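4-alpha-glucanotransferase (Streptococcus agalactiae, PDB 6M6T) belongs to the amylomaltase (disproportionating enzyme) family of glucanotransferases, has a TIM-barrel fold, and holds bound glycans in its pockets. Local coordinates at residues I211-D216 with K288-L293; G215-Y220 with Y281-G286; K115-F120 with Q192-K197; I72-L77 with P111-A116. All blocks are in the same frame, centred on the assembly; numbering follows the deposited sequence.

Interaction 1: I211-D216 with K288-L293; sequences IQIIGD and KMYDYL
Two neighbouring parallel strands of the TIM barrel, 212-217 and 292-295, meet here where the chain leaves helix 277-289 and enters the second strand. Ile214 pairs with Tyr292 and Gly215 with Leu293. Ile213 O is the busiest acceptor: it takes Tyr292 N at 2.9 Å and Asp291 N at 3.1 Å, both in its carbonyl plane. The ladder continues through a weak bond from Gly215 N to Tyr292 O, also 2.9 Å. Just before the ladder, a side chain does the work of a backbone carbonyl. Asp291, with CG beside its own backbone N (chi1 -51°), offers the anti lone pair of OD2 to Ile213 N at 2.6 Å in a nearly straight bond (167° at the hydrogen). The Gln212 amide lies stacked over this carboxylate, with the planes 12° apart, while Gln212 OE1 meets the in-plane edge of the Tyr292 ring. Further out, Asp291 OD1 has weak partners in Lys203 and Asn207, and strand 43-45 flanks the other edge of 212-217. The Tyr290 ring lies between Gly215 and Met289: Gly215 CA sits over the centre of one face, 3.5 Å from the centroid in a CH-pi contact, and Met289 CB over the opposite face.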
# COMPACT_ATOMS: atom_id res chain seq x y z
N ILE A 211 6.94 -18.47 -0.10
CA ILE A 211 6.62 -17.15 -0.64
C ILE A 211 6.51 -16.14 0.50
O ILE A 211 5.74 -16.35 1.45
CB ILE A 211 5.33 -17.19 -1.46
CG1 ILE A 211 5.58 -17.92 -2.77
CG2 ILE A 211 4.81 -15.76 -1.73
CD1 ILE A 211 6.88 -17.48 -3.43
N GLN A 212 7.26 -15.04 0.40
CA GLN A 212 7.29 -13.99 1.42
C GLN A 212 6.61 -12.72 0.91
O GLN A 212 6.75 -12.36 -0.26
CB GLN A 212 8.72 -13.69 1.82
CG GLN A 212 9.50 -14.91 2.29
CD GLN A 212 10.10 -14.69 3.66
OE1 GLN A 212 11.01 -13.87 3.83
NE2 GLN A 212 9.58 -15.41 4.65
N ILE A 213 5.90 -12.03 1.82
CA ILE A 213 5.08 -10.85 1.49
C ILE A 213 5.82 -9.57 1.88
O ILE A 213 6.21 -9.39 3.04
CB ILE A 213 3.72 -10.90 2.20
CG1 ILE A 213 2.95 -12.16 1.78
CG2 ILE A 213 2.90 -9.64 1.91
CD1 ILE A 213 2.64 -12.18 0.30
N ILE A 214 5.97 -8.66 0.92
CA ILE A 214 6.43 -7.30 1.19
C ILE A 214 5.20 -6.41 1.32
O ILE A 214 4.56 -6.06 0.32
CB ILE A 214 7.36 -6.77 0.10
CG1 ILE A 214 8.39 -7.82 -0.31
CG2 ILE A 214 8.06 -5.54 0.57
CD1 ILE A 214 8.94 -7.54 -1.71
N GLY A 215 4.88 -6.03 2.55
CA GLY A 215 3.86 -5.04 2.79
C GLY A 215 4.36 -3.59 2.69
O GLY A 215 5.55 -3.29 2.80
N ASP A 216 3.40 -2.69 2.47
CA ASP A 216 3.61 -1.26 2.33
C ASP A 216 3.08 -0.56 3.58
O ASP A 216 1.95 -0.82 4.00
CB ASP A 216 2.88 -0.73 1.08
CG ASP A 216 3.75 0.17 0.19
OD1 ASP A 216 4.57 0.96 0.73
OD2 ASP A 216 3.59 0.11 -1.06
N LYS A 288 4.52 -7.89 12.02
CA LYS A 288 3.65 -9.05 12.14
C LYS A 288 2.70 -9.19 10.95
O LYS A 288 2.37 -10.32 10.55
CB LYS A 288 2.85 -9.03 13.45
CG LYS A 288 2.13 -10.38 13.70
CD LYS A 288 1.10 -10.37 14.84
CE LYS A 288 0.16 -11.61 14.76
NZ LYS A 288 0.17 -12.46 15.99
N MET A 289 2.25 -8.08 10.37
CA MET A 289 1.35 -8.18 9.23
C MET A 289 2.04 -8.77 8.02
O MET A 289 1.39 -9.35 7.15
CB MET A 289 0.78 -6.80 8.89
CG MET A 289 -0.57 -6.48 9.57
SD MET A 289 -1.99 -7.48 9.03
CE MET A 289 -1.97 -7.26 7.24
N TYR A 290 3.36 -8.64 7.94
CA TYR A 290 4.08 -8.97 6.72
C TYR A 290 5.32 -9.78 7.06
O TYR A 290 5.57 -10.13 8.22
CB TYR A 290 4.43 -7.69 5.96
CG TYR A 290 3.22 -6.80 5.78
CD1 TYR A 290 2.09 -7.25 5.08
CD2 TYR A 290 3.18 -5.53 6.32
CE1 TYR A 290 0.98 -6.45 4.91
CE2 TYR A 290 2.06 -4.72 6.16
CZ TYR A 290 0.97 -5.18 5.45
OH TYR A 290 -0.13 -4.37 5.29
N ASP A 291 6.07 -10.11 6.01
CA ASP A 291 7.39 -10.70 6.15
C ASP A 291 8.50 -9.67 5.90
O ASP A 291 9.58 -9.76 6.50
CB ASP A 291 7.55 -11.87 5.17
CG ASP A 291 6.40 -12.89 5.25
OD1 ASP A 291 6.25 -13.58 6.29
OD2 ASP A 291 5.64 -13.02 4.25
N TYR A 292 8.24 -8.69 5.04
CA TYR A 292 9.16 -7.60 4.77
C TYR A 292 8.34 -6.33 4.69
O TYR A 292 7.41 -6.25 3.89
CB TYR A 292 9.94 -7.83 3.46
CG TYR A 292 11.23 -8.59 3.64
CD1 TYR A 292 11.23 -9.96 3.79
CD2 TYR A 292 12.44 -7.92 3.68
CE1 TYR A 292 12.40 -10.66 3.97
CE2 TYR A 292 13.64 -8.62 3.86
CZ TYR A 292 13.61 -9.98 4.00
OH TYR A 292 14.79 -10.67 4.18
N LEU A 293 8.70 -5.32 5.47
CA LEU A 293 7.97 -4.06 5.49
C LEU A 293 8.70 -3.01 4.66
O LEU A 293 9.92 -2.84 4.79
CB LEU A 293 7.79 -3.55 6.92
CG LEU A 293 6.83 -2.38 7.11
CD1 LEU A 293 5.36 -2.86 7.08
CD2 LEU A 293 7.16 -1.62 8.39

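Interaction 2: G215-Y220 with Y281-G286; sequences GDMPIY and YRIQSG
This is a buried contact of helix 277-289 with the C-terminal end of barrel strand 212-217 and the loop that follows, which an arginine of the helix grips. The evidence is the guanidinium of Arg282, whose chain starts beside its backbone N and bends at chi3 (71°) to reach the loop. NH2 donates to Pro218 O at 2.9 Å, in the carbonyl plane but with the oxygen 24° out of the guanidinium plane. NH1 adds a weak bond to the same Pro218 O at 3.1 Å, so one oxygen receives both terminal nitrogens. Met217 crosses the arginine obliquely. With CG anti to its backbone N (chi1 -172°), its CG comes within 3.3 Å of Arg282 NH2 and its SD lies over one guanidinium face. Beyond the sulfur, Met217 CE meets Ile283 CD1 at 3.7 Å, extending the contact into the apolar layer between helix and barrel. Ile219, which follows Pro218, lines a glycan pocket and touches the bound 1,5-anhydro-D-glucitol, while its carbonyl oxygen accepts from Tyr266 OH. A positive group this close to a carbonyl would polarise it, and the paired bonds on one oxygen, one of them weak, are consistent with holding the loop that carries Ile219.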
# COMPACT_ATOMS: atom_id res chain seq x y z
N GLY A 215 4.88 -6.03 2.55
CA GLY A 215 3.86 -5.04 2.79
C GLY A 215 4.36 -3.59 2.69
O GLY A 215 5.55 -3.29 2.80
N ASP A 216 3.40 -2.69 2.47
CA ASP A 216 3.61 -1.26 2.33
C ASP A 216 3.08 -0.56 3.58
O ASP A 216 1.95 -0.82 4.00
CB ASP A 216 2.88 -0.73 1.08
CG ASP A 216 3.75 0.17 0.19
OD1 ASP A 216 4.57 0.96 0.73
OD2 ASP A 216 3.59 0.11 -1.06
N MET A 217 3.89 0.33 4.15
CA MET A 217 3.43 1.17 5.27
C MET A 217 3.40 2.63 4.85
O MET A 217 4.46 3.26 4.70
CB MET A 217 4.34 0.99 6.49
CG MET A 217 3.83 1.66 7.74
SD MET A 217 4.88 1.23 9.16
CE MET A 217 5.87 2.71 9.34
N PRO A 218 2.22 3.21 4.65
CA PRO A 218 2.15 4.64 4.32
C PRO A 218 2.71 5.48 5.45
O PRO A 218 2.37 5.27 6.62
CB PRO A 218 0.65 4.88 4.13
CG PRO A 218 -0.03 3.74 4.84
CD PRO A 218 0.88 2.58 4.71
N ILE A 219 3.60 6.42 5.08
CA ILE A 219 4.21 7.32 6.07
C ILE A 219 3.15 8.07 6.85
O ILE A 219 3.22 8.17 8.08
CB ILE A 219 5.19 8.30 5.39
CG1 ILE A 219 5.67 9.32 6.42
CG2 ILE A 219 4.53 9.00 4.20
CD1 ILE A 219 6.81 10.25 5.95
N TYR A 220 2.14 8.59 6.15
CA TYR A 220 1.11 9.42 6.75
C TYR A 220 -0.24 8.71 6.69
O TYR A 220 -0.50 7.88 5.83
CB TYR A 220 1.00 10.77 6.03
CG TYR A 220 2.22 11.68 6.09
CD1 TYR A 220 2.79 12.06 7.31
CD2 TYR A 220 2.76 12.21 4.92
CE1 TYR A 220 3.89 12.93 7.36
CE2 TYR A 220 3.86 13.07 4.96
CZ TYR A 220 4.42 13.43 6.18
OH TYR A 220 5.52 14.27 6.20
N TYR A 281 4.89 0.96 17.69
CA TYR A 281 3.69 0.14 17.54
C TYR A 281 3.34 -0.07 16.06
O TYR A 281 2.98 -1.19 15.65
CB TYR A 281 2.56 0.81 18.32
CG TYR A 281 1.16 0.56 17.84
CD1 TYR A 281 0.46 -0.58 18.22
CD2 TYR A 281 0.51 1.51 17.06
CE1 TYR A 281 -0.84 -0.79 17.79
CE2 TYR A 281 -0.79 1.31 16.64
CZ TYR A 281 -1.46 0.16 17.01
OH TYR A 281 -2.76 -0.02 16.57
N ARG A 282 3.47 0.97 15.25
CA ARG A 282 3.23 0.82 13.81
C ARG A 282 4.16 -0.23 13.21
O ARG A 282 3.70 -1.18 12.56
CB ARG A 282 3.41 2.17 13.11
CG ARG A 282 2.24 3.14 13.25
CD ARG A 282 2.20 4.13 12.09
NE ARG A 282 1.79 3.49 10.84
CZ ARG A 282 1.64 4.13 9.69
NH1 ARG A 282 1.87 5.44 9.63
NH2 ARG A 282 1.27 3.47 8.60
N ILE A 283 5.47 -0.07 13.45
CA ILE A 283 6.48 -0.98 12.90
C ILE A 283 6.28 -2.39 13.42
O ILE A 283 6.47 -3.37 12.69
CB ILE A 283 7.90 -0.46 13.24
CG1 ILE A 283 8.19 0.88 12.55
CG2 ILE A 283 8.93 -1.46 12.84
CD1 ILE A 283 8.48 0.76 11.08
N GLN A 284 5.91 -2.53 14.70
CA GLN A 284 5.72 -3.85 15.28
C GLN A 284 4.55 -4.57 14.61
O GLN A 284 4.67 -5.74 14.20
CB GLN A 284 5.50 -3.72 16.79
CG GLN A 284 5.69 -5.01 17.58
CD GLN A 284 5.80 -4.80 19.09
OE1 GLN A 284 4.79 -4.64 19.79
NE2 GLN A 284 7.02 -4.81 19.59
N SER A 285 3.43 -3.87 14.45
CA SER A 285 2.31 -4.52 13.80
C SER A 285 2.55 -4.69 12.30
O SER A 285 1.87 -5.50 11.67
CB SER A 285 1.03 -3.74 14.08
OG SER A 285 0.73 -2.86 13.00
N GLY A 286 3.51 -3.96 11.73
CA GLY A 286 3.86 -4.13 10.33
C GLY A 286 4.66 -5.39 10.10
O GLY A 286 4.38 -6.18 9.18

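Interaction 3: K115-F120 with Q192-K197; sequences KAVKNF and QYFFYK
Phe120 and Tyr193 both carry CG anti to their backbone N, which sends each ring out toward the opposing helix, whereas Phe194 turns CG beside its own N (chi1 -74°), so that the far end of its ring leads. Its CE1-CZ edge is turned to the face of the Phe120 ring in an offset edge-to-face pair: the centroids are 6.0 Å apart and the planes are inclined at 76°. The same Phe194 CZ lies 4.0 Å from Phe120 CB. Tyr193 CE2 comes to 3.8 Å from Phe120 CE1, and its CD2 lies over one face of the Phe120 ring, the two rings meeting obliquely. These three residues form an aromatic cluster between helix 105-122 and helix 182-208; the axes of segments 115-120 and 192-197 cross at 92°, 11.8 Å apart at closest approach. Helix 105-122 belongs to the all-helical region inserted between barrel strands 43-45 and 212-217, and helix 182-208 leads from it into strand 212-217. Smaller groups fill in around Phe194: Val117 CG2 approaches its CE2 at 3.7 Å, and Ala116 sets its O near the ring plane at the edge, with CB at 4.3 Å from CE2. Met129 of helix 126-134 touches both Phe120 and Tyr193.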
# COMPACT_ATOMS: atom_id res chain seq x y z
N LYS A 115 -25.19 -9.30 6.40
CA LYS A 115 -25.76 -10.64 6.56
C LYS A 115 -24.75 -11.59 7.21
O LYS A 115 -25.08 -12.33 8.16
CB LYS A 115 -26.26 -11.15 5.19
CG LYS A 115 -27.01 -12.49 5.18
CD LYS A 115 -28.50 -12.40 5.58
CE LYS A 115 -29.42 -11.92 4.45
NZ LYS A 115 -29.12 -12.54 3.12
N ALA A 116 -23.49 -11.54 6.75
CA ALA A 116 -22.46 -12.42 7.31
C ALA A 116 -22.16 -12.09 8.77
O ALA A 116 -21.92 -12.99 9.58
CB ALA A 116 -21.19 -12.35 6.48
N VAL A 117 -22.13 -10.80 9.13
CA VAL A 117 -21.83 -10.42 10.51
C VAL A 117 -22.99 -10.80 11.44
O VAL A 117 -22.77 -11.28 12.57
CB VAL A 117 -21.49 -8.92 10.58
CG1 VAL A 117 -21.40 -8.45 12.03
CG2 VAL A 117 -20.19 -8.63 9.83
N LYS A 118 -24.23 -10.61 10.97
CA LYS A 118 -25.42 -11.06 11.70
C LYS A 118 -25.41 -12.56 11.94
O LYS A 118 -25.76 -13.03 13.03
CB LYS A 118 -26.69 -10.66 10.94
CG LYS A 118 -28.01 -11.24 11.47
CD LYS A 118 -29.25 -10.66 10.73
CE LYS A 118 -30.05 -9.62 11.57
NZ LYS A 118 -29.41 -8.26 11.67
N ASN A 119 -24.99 -13.34 10.93
CA ASN A 119 -24.93 -14.79 11.10
C ASN A 119 -23.74 -15.22 11.95
O ASN A 119 -23.84 -16.21 12.68
CB ASN A 119 -24.88 -15.51 9.75
CG ASN A 119 -26.19 -15.41 9.00
OD1 ASN A 119 -27.27 -15.62 9.56
ND2 ASN A 119 -26.10 -15.07 7.71
N PHE A 120 -22.61 -14.50 11.86
CA PHE A 120 -21.47 -14.83 12.71
C PHE A 120 -21.80 -14.61 14.19
O PHE A 120 -21.38 -15.41 15.04
CB PHE A 120 -20.24 -14.01 12.34
CG PHE A 120 -19.17 -14.03 13.41
CD1 PHE A 120 -18.30 -15.11 13.52
CD2 PHE A 120 -19.07 -13.00 14.35
CE1 PHE A 120 -17.33 -15.15 14.52
CE2 PHE A 120 -18.11 -13.05 15.35
CZ PHE A 120 -17.24 -14.13 15.43
N GLN A 192 -13.53 -6.41 10.75
CA GLN A 192 -12.08 -6.46 10.97
C GLN A 192 -11.62 -7.87 11.33
O GLN A 192 -10.55 -8.31 10.89
CB GLN A 192 -11.66 -5.44 12.04
CG GLN A 192 -11.59 -3.97 11.56
CD GLN A 192 -10.83 -3.78 10.23
OE1 GLN A 192 -9.62 -4.01 10.14
NE2 GLN A 192 -11.56 -3.33 9.21
N TYR A 193 -12.44 -8.59 12.10
CA TYR A 193 -12.12 -9.98 12.44
C TYR A 193 -12.05 -10.84 11.18
O TYR A 193 -11.14 -11.67 11.03
CB TYR A 193 -13.14 -10.54 13.42
CG TYR A 193 -13.10 -12.06 13.58
CD1 TYR A 193 -12.17 -12.67 14.41
CD2 TYR A 193 -14.02 -12.88 12.91
CE1 TYR A 193 -12.13 -14.05 14.56
CE2 TYR A 193 -13.98 -14.26 13.06
CZ TYR A 193 -13.04 -14.84 13.88
OH TYR A 193 -13.01 -16.21 14.03
N PHE A 194 -13.00 -10.64 10.26
CA PHE A 194 -13.00 -11.36 8.99
C PHE A 194 -11.72 -11.08 8.22
O PHE A 194 -11.04 -12.01 7.76
CB PHE A 194 -14.19 -10.94 8.15
CG PHE A 194 -15.47 -11.48 8.62
CD1 PHE A 194 -15.52 -12.72 9.22
CD2 PHE A 194 -16.63 -10.75 8.45
CE1 PHE A 194 -16.71 -13.24 9.66
CE2 PHE A 194 -17.82 -11.26 8.90
CZ PHE A 194 -17.86 -12.50 9.50
N PHE A 195 -11.43 -9.80 8.01
CA PHE A 195 -10.21 -9.39 7.35
C PHE A 195 -9.02 -10.16 7.89
O PHE A 195 -8.31 -10.82 7.14
CB PHE A 195 -9.97 -7.89 7.54
CG PHE A 195 -8.95 -7.34 6.60
CD1 PHE A 195 -7.59 -7.39 6.93
CD2 PHE A 195 -9.33 -6.80 5.38
CE1 PHE A 195 -6.64 -6.89 6.05
CE2 PHE A 195 -8.39 -6.30 4.49
CZ PHE A 195 -7.04 -6.34 4.82
N TYR A 196 -8.78 -10.05 9.20
CA TYR A 196 -7.54 -10.60 9.72
C TYR A 196 -7.52 -12.12 9.62
O TYR A 196 -6.49 -12.70 9.27
CB TYR A 196 -7.32 -10.12 11.15
CG TYR A 196 -6.61 -8.80 11.15
CD1 TYR A 196 -7.23 -7.67 10.62
CD2 TYR A 196 -5.31 -8.67 11.65
CE1 TYR A 196 -6.59 -6.43 10.61
CE2 TYR A 196 -4.65 -7.44 11.63
CZ TYR A 196 -5.30 -6.33 11.10
OH TYR A 196 -4.68 -5.11 11.07
N LYS A 197 -8.65 -12.79 9.91
CA LYS A 197 -8.73 -14.25 9.75
C LYS A 197 -8.34 -14.69 8.34
O LYS A 197 -7.43 -15.52 8.15
CB LYS A 197 -10.15 -14.71 10.12
CG LYS A 197 -10.35 -16.21 10.33
CD LYS A 197 -11.58 -16.69 9.56
CE LYS A 197 -12.33 -17.80 10.30
NZ LYS A 197 -11.40 -18.86 10.75

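Interaction 4: I72-L77 with P111-A116; sequences IDFDLL and PVLEKA
A short N-capped helix, 74-78, packs its apolar side on helix 105-122, outside the barrel sheet. Phe74 carries the contact. Its CG stands beside the backbone N (chi1 -70°), which lays the ring across Val112. Val112 has CG1 anti to its own N (chi1 -175°), so this methyl points over the ring centre in a CH-pi contact, 3.5 Å from the Phe74 centroid and 11° off the normal. The ring edge, near its plane, is met by Leu113 CD2, at 4.2 Å from Phe74 CE1. Leu113 also starts with CG beside its backbone N, and the same CD2 reaches back to Ile72 CG2 at 3.9 Å, so one methyl bridges Ile72, just before the N-cap residue, and the ring of Phe74, the first residue of the helix. One turn on, Leu77 directs CD1 to Ala116 CB at 3.6 Å. Tyr88 meets the Phe74 ring edge-to-face, and Phe194 and Tyr187 of helix 182-208 touch Ile72 and Leu113 respectively. The beginning of helix 74-78 is fixed by Asp73, whose two carboxylate oxygens are divided between partners: OD1 bonds to Thr24 OG1, while OD2 takes Leu76 N at 2.8 Å, the donor approaching from above the carboxylate plane.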
# COMPACT_ATOMS: atom_id res chain seq x y z
N ILE A 72 -12.36 -8.55 1.56
CA ILE A 72 -12.94 -9.76 2.14
C ILE A 72 -13.62 -10.58 1.05
O ILE A 72 -14.29 -10.03 0.15
CB ILE A 72 -13.90 -9.40 3.28
CG1 ILE A 72 -13.10 -9.30 4.58
CG2 ILE A 72 -15.01 -10.44 3.41
CD1 ILE A 72 -13.92 -8.82 5.72
N ASP A 73 -13.43 -11.89 1.09
CA ASP A 73 -13.93 -12.76 0.03
C ASP A 73 -15.27 -13.34 0.44
O ASP A 73 -15.40 -13.95 1.51
CB ASP A 73 -12.95 -13.90 -0.28
CG ASP A 73 -13.42 -14.75 -1.45
OD1 ASP A 73 -13.67 -14.18 -2.55
OD2 ASP A 73 -13.53 -15.98 -1.26
N PHE A 74 -16.26 -13.16 -0.44
CA PHE A 74 -17.57 -13.74 -0.17
C PHE A 74 -17.54 -15.27 -0.22
O PHE A 74 -18.27 -15.92 0.53
CB PHE A 74 -18.59 -13.18 -1.15
CG PHE A 74 -18.91 -11.73 -0.91
CD1 PHE A 74 -18.59 -11.13 0.29
CD2 PHE A 74 -19.53 -10.98 -1.89
CE1 PHE A 74 -18.88 -9.80 0.52
CE2 PHE A 74 -19.82 -9.65 -1.67
CZ PHE A 74 -19.50 -9.06 -0.46
N ASP A 75 -16.70 -15.86 -1.09
CA ASP A 75 -16.68 -17.31 -1.22
C ASP A 75 -16.13 -17.97 0.03
O ASP A 75 -16.71 -18.94 0.55
CB ASP A 75 -15.87 -17.72 -2.45
CG ASP A 75 -16.57 -17.38 -3.77
OD1 ASP A 75 -17.81 -17.55 -3.85
OD2 ASP A 75 -15.86 -16.94 -4.71
N LEU A 76 -15.00 -17.48 0.53
CA LEU A 76 -14.46 -17.99 1.78
C LEU A 76 -15.48 -17.87 2.91
O LEU A 76 -15.52 -18.72 3.81
CB LEU A 76 -13.18 -17.23 2.13
CG LEU A 76 -11.88 -17.83 1.60
CD1 LEU A 76 -10.70 -16.99 2.06
CD2 LEU A 76 -11.73 -19.28 2.05
N LEU A 77 -16.32 -16.83 2.84
CA LEU A 77 -17.35 -16.58 3.84
C LEU A 77 -18.53 -17.52 3.70
O LEU A 77 -19.15 -17.89 4.71
CB LEU A 77 -17.84 -15.13 3.73
CG LEU A 77 -17.14 -14.04 4.51
CD1 LEU A 77 -18.10 -12.87 4.65
CD2 LEU A 77 -16.67 -14.55 5.86
N PRO A 111 -25.09 -4.94 2.24
CA PRO A 111 -26.04 -6.02 2.60
C PRO A 111 -25.38 -7.36 2.87
O PRO A 111 -25.72 -8.04 3.85
CB PRO A 111 -26.96 -6.10 1.37
CG PRO A 111 -26.27 -5.29 0.29
CD PRO A 111 -25.55 -4.21 1.05
N VAL A 112 -24.41 -7.75 2.03
CA VAL A 112 -23.77 -9.06 2.12
C VAL A 112 -22.93 -9.17 3.39
O VAL A 112 -23.03 -10.16 4.14
CB VAL A 112 -22.90 -9.29 0.87
CG1 VAL A 112 -22.33 -10.70 0.89
CG2 VAL A 112 -23.68 -8.97 -0.41
N LEU A 113 -22.05 -8.19 3.61
CA LEU A 113 -21.22 -8.20 4.82
C LEU A 113 -22.10 -8.15 6.07
O LEU A 113 -21.81 -8.82 7.07
CB LEU A 113 -20.22 -7.03 4.79
CG LEU A 113 -19.05 -7.08 3.79
CD1 LEU A 113 -18.46 -5.70 3.51
CD2 LEU A 113 -17.96 -8.03 4.25
N GLU A 114 -23.17 -7.35 6.04
CA GLU A 114 -24.05 -7.28 7.19
C GLU A 114 -24.73 -8.62 7.46
O GLU A 114 -24.85 -9.05 8.61
CB GLU A 114 -25.09 -6.17 6.99
CG GLU A 114 -24.81 -4.92 7.81
CD GLU A 114 -25.22 -3.64 7.10
OE1 GLU A 114 -26.21 -3.65 6.33
OE2 GLU A 114 -24.53 -2.62 7.29
N LYS A 115 -25.19 -9.30 6.40
CA LYS A 115 -25.76 -10.64 6.56
C LYS A 115 -24.75 -11.59 7.21
O LYS A 115 -25.08 -12.33 8.16
CB LYS A 115 -26.26 -11.15 5.19
CG LYS A 115 -27.01 -12.49 5.18
CD LYS A 115 -28.50 -12.40 5.58
CE LYS A 115 -29.42 -11.92 4.45
NZ LYS A 115 -29.12 -12.54 3.12
N ALA A 116 -23.49 -11.54 6.75
CA ALA A 116 -22.46 -12.42 7.31
C ALA A 116 -22.16 -12.09 8.77
O ALA A 116 -21.92 -12.99 9.58
CB ALA A 116 -21.19 -12.35 6.48

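Overall arrangement
From the N terminus, interaction 4 closes first, a loop of 33 residues between 72-77 and 111-116. Interaction 3 starts on the same helix, 105-122, sharing Lys115 and Ala116, and closes a second, 71-residue loop onto helix 182-208; the two touch where Phe194 packs on Ile72 and Leu77. That helix leads directly into strand 212-217, where interactions 1 and 2 both begin. Interaction 2 (215-220 with 281-286) lies within the span of interaction 1 (211-216 with 288-293), and Leu293 packs on Met217 and Ile283 between them. Interactions 3 and 4 thus tie the helical region together, and interactions 1 and 2 tie neighbouring barrel strands and helix 277-289, while Met289 on Tyr196 joins interactions 1 and 3.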